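Long-range contact in putative GntR-family transcriptional regulator (Bordetella bronchiseptica RB50, PDB 3CNV), which probably acts as a DNA-binding transcriptional regulator of the GntR family, sensing a small effector molecule through its UTRA ligand-binding domain: residues L88-F92 with M143-R147. Sequence-based numbering, arbitrary orientation.
Sequences LYGLF and MEVRR. With FLC (citrate anion), chain J.
Tyr-89, Glu-144 and Arg-146 join the first turn of helix 88-96 to strand 141-150 in a buried polar contact that lines the site where a citrate, probably from the crystallisation liquor, is bound, consistent with the effector pocket of a UTRA domain. Tyr-89 OH donates to Glu-144 OE1 at 2.5 Å, a short bond to the syn lone pair, with ring and carboxylate planes 79° apart. The Arg-146 guanidinium lies almost parallel to the tyrosine ring, its NH2 over one face and 3.3 Å from Tyr-89 CZ. Glu-144 fixes its rotation: Arg-146 NE and NH2 both reach Glu-144 OE2, at 2.8 and 2.7 Å, in a side-on salt bridge. A bend at chi3 (-57°) turns the otherwise extended arginine chain into this position. Phe-92 CE2 closes in on Glu-144 OE2 at 4.0 Å, the oxygen lying at the ring edge. The central citrate carboxylate bridges both elements, OB1 taking Arg-146 NH1 at 2.8 Å and OB2 the Tyr-89 backbone N at 2.9 Å; a second carboxylate takes Leu-88 N through OG1, so two amides at the helix start meet the anion, where the positive end of the helix dipole may offset part of its charge. Ser-135 and Arg-133 of strand 127-137 bond to Glu-144 OE1 and Tyr-89 OH respectively, while Leu-66 and Leu-68 of strand 59-69 pack on Glu-144 from the neighbouring strand.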
loop_
_atom_site.group_PDB
_atom_site.type_symbol
_atom_site.label_atom_id
_atom_site.label_comp_id
_atom_site.label_asym_id
_atom_site.label_seq_id
_atom_site.Cartn_x
_atom_site.Cartn_y
_atom_site.Cartn_z
ATOM N N LEU C 88 11.534 16.235 9.591
ATOM C CA LEU C 88 10.397 17.170 9.418
ATOM C C LEU C 88 9.008 16.635 9.880
ATOM O O LEU C 88 8.273 17.342 10.570
ATOM C CB LEU C 88 10.273 17.636 7.975
ATOM C CG LEU C 88 11.420 18.541 7.488
ATOM C CD1 LEU C 88 11.266 18.921 6.006
ATOM C CD2 LEU C 88 11.412 19.789 8.330
ATOM N N TYR C 89 8.601 15.456 9.412
ATOM C CA TYR C 89 7.272 14.937 9.780
ATOM C C TYR C 89 7.169 14.800 11.269
ATOM O O TYR C 89 6.121 15.029 11.853
ATOM C CB TYR C 89 6.863 13.638 9.061
ATOM C CG TYR C 89 6.540 13.839 7.621
ATOM C CD1 TYR C 89 5.424 14.572 7.215
ATOM C CD2 TYR C 89 7.305 13.232 6.664
ATOM C CE1 TYR C 89 5.135 14.740 5.864
ATOM C CE2 TYR C 89 7.021 13.362 5.318
ATOM C CZ TYR C 89 5.953 14.118 4.919
ATOM O OH TYR C 89 5.723 14.218 3.561
ATOM N N GLY C 90 8.275 14.462 11.894
ATOM C CA GLY C 90 8.272 14.351 13.383
ATOM C C GLY C 90 8.106 15.723 14.007
ATOM O O GLY C 90 7.398 15.885 14.998
ATOM N N LEU C 91 8.756 16.732 13.422
ATOM C CA LEU C 91 8.621 18.127 13.874
ATOM C C LEU C 91 7.154 18.591 13.713
ATOM O O LEU C 91 6.594 19.230 14.585
ATOM C CB LEU C 91 9.517 19.082 13.080
ATOM C CG LEU C 91 9.368 20.576 13.405
ATOM C CD1 LEU C 91 9.952 20.859 14.875
ATOM C CD2 LEU C 91 10.036 21.531 12.361
ATOM N N PHE C 92 6.542 18.271 12.581
ATOM C CA PHE C 92 5.181 18.724 12.320
ATOM C C PHE C 92 4.257 18.112 13.377
ATOM O O PHE C 92 3.337 18.747 13.848
ATOM C CB PHE C 92 4.684 18.370 10.914
ATOM C CG PHE C 92 5.518 18.917 9.780
ATOM C CD1 PHE C 92 6.357 20.009 9.969
ATOM C CD2 PHE C 92 5.405 18.360 8.500
ATOM C CE1 PHE C 92 7.105 20.520 8.916
ATOM C CE2 PHE C 92 6.131 18.872 7.429
ATOM C CZ PHE C 92 6.980 19.967 7.640
HETATM N N MSE C 143 -2.469 18.827 4.129
HETATM C CA MSE C 143 -1.621 19.670 4.972
HETATM C C MSE C 143 -0.197 19.921 4.466
HETATM O O MSE C 143 0.569 20.718 5.047
HETATM C CB MSE C 143 -1.467 19.042 6.389
HETATM C CG MSE C 143 -2.641 19.130 7.299
HETATM SE SE MSE C 143 -3.517 20.886 7.478
HETATM C CE MSE C 143 -2.041 21.843 8.243
ATOM N N GLU C 144 0.175 19.217 3.435
ATOM C CA GLU C 144 1.495 19.364 2.817
ATOM C C GLU C 144 1.485 18.937 1.397
ATOM O O GLU C 144 0.874 17.909 1.029
ATOM C CB GLU C 144 2.568 18.487 3.507
ATOM C CG GLU C 144 3.977 18.700 2.951
ATOM C CD GLU C 144 4.943 17.545 3.253
ATOM O OE1 GLU C 144 4.506 16.362 3.128
ATOM O OE2 GLU C 144 6.118 17.855 3.602
ATOM N N VAL C 145 2.214 19.745 0.629
ATOM C CA VAL C 145 2.614 19.448 -0.728
ATOM C C VAL C 145 4.099 19.343 -0.747
ATOM O O VAL C 145 4.794 20.214 -0.268
ATOM C CB VAL C 145 2.178 20.505 -1.776
ATOM C CG1 VAL C 145 2.782 20.154 -3.203
ATOM C CG2 VAL C 145 0.646 20.594 -1.897
ATOM N N ARG C 146 4.603 18.235 -1.244
ATOM C CA ARG C 146 6.048 18.095 -1.350
ATOM C C ARG C 146 6.420 17.521 -2.724
ATOM O O ARG C 146 5.829 16.514 -3.166
ATOM C CB ARG C 146 6.556 17.160 -0.210
ATOM C CG ARG C 146 8.072 16.958 -0.190
ATOM C CD ARG C 146 8.562 16.005 0.917
ATOM N NE ARG C 146 8.176 16.409 2.262
ATOM C CZ ARG C 146 8.658 15.917 3.391
ATOM N NH1 ARG C 146 9.495 14.879 3.378
ATOM N NH2 ARG C 146 8.228 16.420 4.548
ATOM N N ARG C 147 7.365 18.192 -3.409
ATOM C CA ARG C 147 7.961 17.699 -4.578
ATOM C C ARG C 147 9.410 17.348 -4.342
ATOM O O ARG C 147 10.252 18.201 -3.976
ATOM C CB ARG C 147 7.929 18.686 -5.717
ATOM C CG ARG C 147 8.673 18.066 -6.916
ATOM C CD ARG C 147 8.796 19.015 -8.121
ATOM N NE ARG C 147 8.835 20.423 -7.737
ATOM C CZ ARG C 147 9.936 21.114 -7.406
ATOM N NH1 ARG C 147 11.123 20.537 -7.371
ATOM N NH2 ARG C 147 9.827 22.405 -7.100
HETATM C CAC FLC J . 10.335 11.042 5.966
HETATM C CA FLC J . 11.573 11.766 5.475
HETATM C CB FLC J . 12.045 12.726 6.555
HETATM C CBC FLC J . 10.970 13.779 6.810
HETATM C CG FLC J . 13.348 13.362 6.120
HETATM C CGC FLC J . 13.885 14.106 7.299
HETATM O OA1 FLC J . 10.187 10.839 7.197
HETATM O OA2 FLC J . 9.439 10.702 5.183
HETATM O OB1 FLC J . 10.680 14.574 5.856
HETATM O OB2 FLC J . 10.412 13.734 7.925
HETATM O OG1 FLC J . 13.343 15.185 7.621
HETATM O OG2 FLC J . 14.898 13.604 7.837
HETATM O OHB FLC J . 12.341 12.008 7.739
#